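Local coordinates for putative mandelate racemase (Salmonella typhimurium, PDB 2O56), which has no established function but is probably a magnesium-dependent hydro-lyase, or dehydratase, of the enolase superfamily, at residues T7-I12 against D61-I66; A52-G57 against G92-A97. All coordinates share one frame; numbering follows the deposited sequence.

Contact 1 of 2, residues T7-I12 against D61-I66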
ATOM      1  N   THR A   7      20.659 -47.333   4.703  1.00 33.59           N
ATOM      2  CA  THR A   7      21.552 -48.062   5.615  1.00 37.15           C
ATOM      3  C   THR A   7      22.807 -47.275   5.963  1.00 35.81           C
ATOM      4  O   THR A   7      23.323 -47.381   7.076  1.00 32.68           O
ATOM      5  CB  THR A   7      21.907 -49.472   5.075  1.00 36.85           C
ATOM      6  OG1 THR A   7      22.346 -49.365   3.717  1.00 31.87           O
ATOM      7  CG2 THR A   7      20.698 -50.369   5.129  1.00 33.11           C
ATOM      8  N   SER A   8      23.283 -46.461   5.015  1.00 31.59           N
ATOM      9  CA  SER A   8      24.423 -45.592   5.254  1.00 28.01           C
ATOM     10  C   SER A   8      24.461 -44.462   4.218  1.00 30.10           C
ATOM     11  O   SER A   8      23.818 -44.549   3.168  1.00 27.82           O
ATOM     12  CB  SER A   8      25.729 -46.396   5.164  1.00 33.12           C
ATOM     13  OG  SER A   8      26.000 -46.737   3.811  1.00 42.57           O
ATOM     14  N   VAL A   9      25.210 -43.405   4.528  1.00 29.24           N
ATOM     15  CA  VAL A   9      25.398 -42.297   3.610  1.00 29.27           C
ATOM     16  C   VAL A   9      26.887 -41.985   3.572  1.00 25.22           C
ATOM     17  O   VAL A   9      27.502 -41.824   4.613  1.00 31.71           O
ATOM     18  CB  VAL A   9      24.621 -41.007   4.051  1.00 26.06           C
ATOM     19  CG1 VAL A   9      24.847 -39.876   3.026  1.00 25.23           C
ATOM     20  CG2 VAL A   9      23.143 -41.275   4.200  1.00 27.54           C
ATOM     21  N   ASP A  10      27.451 -41.913   2.374  1.00 26.67           N
ATOM     22  CA  ASP A  10      28.826 -41.506   2.200  1.00 29.51           C
ATOM     23  C   ASP A  10      28.831 -40.072   1.747  1.00 33.98           C
ATOM     24  O   ASP A  10      28.101 -39.706   0.829  1.00 27.28           O
ATOM     25  CB  ASP A  10      29.518 -42.381   1.156  1.00 33.20           C
ATOM     26  CG  ASP A  10      29.385 -43.862   1.460  1.00 44.80           C
ATOM     27  OD1 ASP A  10      29.941 -44.307   2.482  1.00 41.59           O
ATOM     28  OD2 ASP A  10      28.701 -44.579   0.694  1.00 44.09           O
ATOM     29  N   ILE A  11      29.641 -39.255   2.407  1.00 30.17           N
ATOM     30  CA  ILE A  11      29.811 -37.868   2.007  1.00 32.43           C
ATOM     31  C   ILE A  11      31.210 -37.720   1.415  1.00 32.69           C
ATOM     32  O   ILE A  11      32.213 -37.851   2.122  1.00 30.83           O
ATOM     33  CB  ILE A  11      29.540 -36.903   3.190  1.00 31.96           C
ATOM     34  CG1 ILE A  11      28.126 -37.140   3.739  1.00 30.28           C
ATOM     35  CG2 ILE A  11      29.646 -35.460   2.719  1.00 34.92           C
ATOM     36  CD1 ILE A  11      28.022 -38.125   4.883  1.00 29.75           C
ATOM     37  N   ILE A  12      31.256 -37.472   0.107  1.00 30.92           N
ATOM     38  CA  ILE A  12      32.466 -37.638  -0.693  1.00 30.37           C
ATOM     39  C   ILE A  12      33.084 -36.298  -1.121  1.00 40.70           C
ATOM     40  O   ILE A  12      32.454 -35.490  -1.804  1.00 33.63           O
ATOM     41  CB  ILE A  12      32.184 -38.539  -1.941  1.00 34.82           C
ATOM     42  CG1 ILE A  12      31.665 -39.907  -1.491  1.00 29.10           C
ATOM     43  CG2 ILE A  12      33.435 -38.698  -2.818  1.00 27.60           C
ATOM     44  CD1 ILE A  12      30.880 -40.674  -2.520  1.00 25.54           C
ATOM     45  N   ASP A  61      25.848 -34.194   9.218  1.00 30.88           N
ATOM     46  CA  ASP A  61      24.864 -34.030  10.307  1.00 25.66           C
ATOM     47  C   ASP A  61      23.429 -34.371   9.897  1.00 25.93           C
ATOM     48  O   ASP A  61      22.695 -35.017  10.666  1.00 29.22           O
ATOM     49  CB  ASP A  61      24.915 -32.616  10.889  1.00 31.97           C
ATOM     50  CG  ASP A  61      26.128 -32.384  11.777  1.00 41.54           C
ATOM     51  OD1 ASP A  61      26.832 -33.367  12.158  1.00 36.07           O
ATOM     52  OD2 ASP A  61      26.378 -31.201  12.087  1.00 32.87           O
ATOM     53  N   LEU A  62      23.031 -33.925   8.702  1.00 28.66           N
ATOM     54  CA  LEU A  62      21.718 -34.276   8.124  1.00 27.71           C
ATOM     55  C   LEU A  62      21.569 -35.788   7.870  1.00 33.57           C
ATOM     56  O   LEU A  62      20.527 -36.380   8.156  1.00 28.35           O
ATOM     57  CB  LEU A  62      21.432 -33.446   6.853  1.00 24.21           C
ATOM     58  CG  LEU A  62      21.151 -31.949   7.072  1.00 27.66           C
ATOM     59  CD1 LEU A  62      21.134 -31.123   5.784  1.00 21.65           C
ATOM     60  CD2 LEU A  62      19.864 -31.764   7.817  1.00 22.57           C
ATOM     61  N   SER A  63      22.634 -36.422   7.388  1.00 32.69           N
ATOM     62  CA  SER A  63      22.623 -37.863   7.141  1.00 29.32           C
ATOM     63  C   SER A  63      22.264 -38.686   8.369  1.00 31.23           C
ATOM     64  O   SER A  63      21.511 -39.653   8.254  1.00 33.83           O
ATOM     65  CB  SER A  63      23.942 -38.314   6.541  1.00 27.12           C
ATOM     66  OG  SER A  63      24.119 -37.697   5.271  1.00 32.32           O
ATOM     67  N   ALA A  64      22.761 -38.274   9.539  1.00 31.36           N
ATOM     68  CA  ALA A  64      22.422 -38.918  10.809  1.00 28.99           C
ATOM     69  C   ALA A  64      20.937 -39.049  11.040  1.00 32.63           C
ATOM     70  O   ALA A  64      20.498 -40.012  11.659  1.00 37.25           O
ATOM     71  CB  ALA A  64      23.070 -38.194  11.983  1.00 31.51           C
ATOM     72  N   ILE A  65      20.150 -38.094  10.551  1.00 34.53           N
ATOM     73  CA  ILE A  65      18.725 -38.077  10.877  1.00 32.45           C
ATOM     74  C   ILE A  65      17.850 -38.865   9.907  1.00 33.16           C
ATOM     75  O   ILE A  65      16.682 -39.126  10.204  1.00 35.55           O
ATOM     76  CB  ILE A  65      18.157 -36.650  11.175  1.00 32.28           C
ATOM     77  CG1 ILE A  65      17.946 -35.849   9.902  1.00 34.33           C
ATOM     78  CG2 ILE A  65      19.068 -35.895  12.138  1.00 32.67           C
ATOM     79  CD1 ILE A  65      16.937 -34.715  10.069  1.00 34.99           C
ATOM     80  N   ILE A  66      18.428 -39.273   8.772  1.00 24.73           N
ATOM     81  CA  ILE A  66      17.695 -40.043   7.776  1.00 22.75           C
ATOM     82  C   ILE A  66      18.037 -41.555   7.693  1.00 29.55           C
ATOM     83  O   ILE A  66      17.373 -42.307   6.981  1.00 27.21           O
ATOM     84  CB  ILE A  66      17.818 -39.395   6.381  1.00 32.42           C
ATOM     85  CG1 ILE A  66      19.190 -39.682   5.782  1.00 29.66           C
ATOM     86  CG2 ILE A  66      17.506 -37.885   6.482  1.00 27.82           C
ATOM     87  CD1 ILE A  66      19.405 -39.121   4.422  1.00 24.84           C
TER
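Strand 7-12 and helix 61-66 run almost antiparallel, their axes inclined at 168° and 8.5 Å apart at closest approach, and the backbones come nearest at V9 and S63. With chi1 at -179°, V9 CG1 points away from the backbone N and comes within 3.2 Å of S63 OG, a tight van der Waals approach. Its other methyl, CG2, lies 3.9 Å from S63 CB and faces I66, whose CD1 reaches it at 4.3 Å from the next turn of the helix. Here the helix packs on a face of the antiparallel sheet in the N-terminal alpha+beta domain of the enolase superfamily. On that same sheet face, two residues along from V9, I11 brings its CD1 to 3.9 Å from S63 OG. A hydroxyl among these methyls needs a polar partner, and S63 OG finds it in its own helix, hydrogen-bonded to A59 O; serine is also small enough to let the strand come close. T7 and S8, both opposite N33, form a classic beta bulge just ahead of V9, while D10, pointing off the other face, hydrogen-bonds to N33 and T397 on the neighbouring strands.

Contact 2 of 2, residues A52-G57 against G92-A97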
ATOM      1  N   ALA A  52      32.686 -24.983   1.281  1.00 32.06           N
ATOM      2  CA  ALA A  52      32.648 -26.442   1.034  1.00 28.69           C
ATOM      3  C   ALA A  52      32.860 -27.385   2.243  1.00 29.11           C
ATOM      4  O   ALA A  52      32.147 -28.378   2.373  1.00 31.29           O
ATOM      5  CB  ALA A  52      33.558 -26.834  -0.143  1.00 28.90           C
ATOM      6  N   SER A  53      33.786 -27.063   3.147  1.00 28.48           N
ATOM      7  CA  SER A  53      33.937 -27.854   4.386  1.00 31.07           C
ATOM      8  C   SER A  53      32.677 -27.849   5.226  1.00 30.71           C
ATOM      9  O   SER A  53      32.354 -28.853   5.860  1.00 26.35           O
ATOM     10  CB  SER A  53      35.122 -27.385   5.263  1.00 24.24           C
ATOM     11  OG  SER A  53      36.320 -27.256   4.518  1.00 33.28           O
ATOM     12  N   ALA A  54      31.973 -26.710   5.238  1.00 29.54           N
ATOM     13  CA  ALA A  54      30.712 -26.572   5.967  1.00 27.20           C
ATOM     14  C   ALA A  54      29.645 -27.472   5.345  1.00 24.68           C
ATOM     15  O   ALA A  54      28.866 -28.134   6.053  1.00 25.84           O
ATOM     16  CB  ALA A  54      30.252 -25.114   5.933  1.00 23.12           C
ATOM     17  N   GLY A  55      29.622 -27.495   4.015  1.00 29.22           N
ATOM     18  CA  GLY A  55      28.703 -28.343   3.287  1.00 24.87           C
ATOM     19  C   GLY A  55      28.863 -29.813   3.623  1.00 30.75           C
ATOM     20  O   GLY A  55      27.863 -30.524   3.743  1.00 28.46           O
ATOM     21  N   ILE A  56      30.120 -30.258   3.759  1.00 30.21           N
ATOM     22  CA  ILE A  56      30.460 -31.626   4.165  1.00 26.20           C
ATOM     23  C   ILE A  56      29.933 -31.974   5.561  1.00 19.49           C
ATOM     24  O   ILE A  56      29.264 -33.000   5.738  1.00 32.29           O
ATOM     25  CB  ILE A  56      32.008 -31.878   4.102  1.00 31.11           C
ATOM     26  CG1 ILE A  56      32.460 -31.975   2.656  1.00 25.93           C
ATOM     27  CG2 ILE A  56      32.389 -33.181   4.800  1.00 27.96           C
ATOM     28  CD1 ILE A  56      33.924 -31.635   2.471  1.00 26.76           C
ATOM     29  N   GLY A  57      30.217 -31.117   6.544  1.00 23.74           N
ATOM     30  CA  GLY A  57      29.750 -31.340   7.908  1.00 25.13           C
ATOM     31  C   GLY A  57      28.235 -31.282   8.016  1.00 27.01           C
ATOM     32  O   GLY A  57      27.631 -31.975   8.863  1.00 28.98           O
ATOM     33  N   GLY A  92      19.273 -20.935   4.926  1.00 21.16           N
ATOM     34  CA  GLY A  92      20.679 -20.603   4.730  1.00 20.87           C
ATOM     35  C   GLY A  92      21.284 -21.413   3.595  1.00 23.90           C
ATOM     36  O   GLY A  92      20.814 -22.511   3.298  1.00 21.71           O
ATOM     37  N   GLY A  93      22.311 -20.851   2.955  1.00 20.44           N
ATOM     38  CA  GLY A  93      22.940 -21.464   1.785  1.00 20.65           C
ATOM     39  C   GLY A  93      23.706 -22.758   2.044  1.00 25.01           C
ATOM     40  O   GLY A  93      23.603 -23.702   1.282  1.00 25.85           O
ATOM     41  N   ILE A  94      24.460 -22.805   3.129  1.00 28.20           N
ATOM     42  CA  ILE A  94      25.119 -24.051   3.547  1.00 29.57           C
ATOM     43  C   ILE A  94      24.095 -25.112   3.939  1.00 23.43           C
ATOM     44  O   ILE A  94      24.187 -26.279   3.509  1.00 24.90           O
ATOM     45  CB  ILE A  94      26.036 -23.841   4.764  1.00 27.54           C
ATOM     46  CG1 ILE A  94      26.976 -22.653   4.551  1.00 24.35           C
ATOM     47  CG2 ILE A  94      26.763 -25.181   5.147  1.00 25.65           C
ATOM     48  CD1 ILE A  94      27.840 -22.688   3.277  1.00 32.79           C
ATOM     49  N   PHE A  95      23.124 -24.715   4.756  1.00 26.83           N
ATOM     50  CA  PHE A  95      22.085 -25.640   5.170  1.00 23.45           C
ATOM     51  C   PHE A  95      21.351 -26.234   3.956  1.00 28.58           C
ATOM     52  O   PHE A  95      21.243 -27.452   3.810  1.00 26.52           O
ATOM     53  CB  PHE A  95      21.083 -24.962   6.095  1.00 24.40           C
ATOM     54  CG  PHE A  95      20.290 -25.941   6.890  1.00 24.63           C
ATOM     55  CD1 PHE A  95      20.674 -26.266   8.173  1.00 30.20           C
ATOM     56  CD2 PHE A  95      19.204 -26.603   6.334  1.00 35.10           C
ATOM     57  CE1 PHE A  95      19.975 -27.195   8.890  1.00 28.25           C
ATOM     58  CE2 PHE A  95      18.501 -27.559   7.075  1.00 20.84           C
ATOM     59  CZ  PHE A  95      18.891 -27.831   8.344  1.00 24.61           C
ATOM     60  N   SER A  96      20.900 -25.343   3.076  1.00 30.22           N
ATOM     61  CA  SER A  96      20.162 -25.692   1.870  1.00 26.20           C
ATOM     62  C   SER A  96      20.950 -26.594   0.930  1.00 26.50           C
ATOM     63  O   SER A  96      20.399 -27.560   0.418  1.00 26.56           O
ATOM     64  CB  SER A  96      19.780 -24.439   1.114  1.00 26.24           C
ATOM     65  OG  SER A  96      19.038 -24.765  -0.039  1.00 23.42           O
ATOM     66  N   ALA A  97      22.220 -26.268   0.695  1.00 25.12           N
ATOM     67  CA  ALA A  97      23.063 -27.051  -0.226  1.00 23.63           C
ATOM     68  C   ALA A  97      23.284 -28.487   0.246  1.00 23.96           C
ATOM     69  O   ALA A  97      23.316 -29.429  -0.557  1.00 24.01           O
ATOM     70  CB  ALA A  97      24.399 -26.342  -0.489  1.00 18.51           C
TER
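Helix 52-57 meets the first turn of helix 93-97 at G55 and I94, whose CA atoms lie 5.6 Å apart, and G92 stands at the N-cap position of the second helix. The small A54 and G55 make such an approach possible. I94 supplies the branched side chain that fills the interface: with chi1 at -50°, CG1 lies beside the backbone N and CG2 is left opposite it, directed at the helix across, where it meets A54 CB at 3.6 Å. The same methyl rests on the main chain beside it, 3.7 Å from A54 C and 3.8 Å from G55 N, and the glycine adds no side chain here. The other branch of I94 turns back on itself (chi2 -55°) and leaves CD1 about 4.3 Å from A54 CB, so the alanine methyl is met by both arms of the isoleucine. G92 suits its place for another reason: at its phi of 149° a CB would be jammed against the carbonyl O of the preceding residue. Its own carbonyl starts the helix by accepting the bond from S96 N at 2.8 Å.

Both helices belong to the N-terminal capping domain, and the contact lies at a subunit boundary: A54 packs on A54, and I94 on I94, of the second subunit, consistent with a nearby twofold axis. Around this apolar patch the polar groups are tied elsewhere. S53 OG bonds to R26 and to D61 of the second subunit, while S96 OG bonds to the carbonyl of T299, linking helix 93-114 to the C-terminal barrel domain. Between the two segments themselves the contact is carried by methyl groups and backbone alone, so its hold comes from close fit and burial, with the directional bonds left to its surroundings.

From the N terminus, strand 6-13 leads through the two further strands 28-34 and 39-44 into helix 52-66, whose later part returns to the first strand and closes the loop of contact 1. Contact 2 starts within that loop, at the beginning of the same helix, and closes beyond it on helix 93-114, so the two loops cross. Helix 52-66 is thus shared, set on the sheet by one contact and on the next long helix by the other. The two sites also touch directly: I11 CG2 lies 3.9 Å from I56 O, and L62 CD2 lies 4.1 Å from F95 CZ. Together they tie sheet and helices of the N-terminal domain, and both also touch the second subunit.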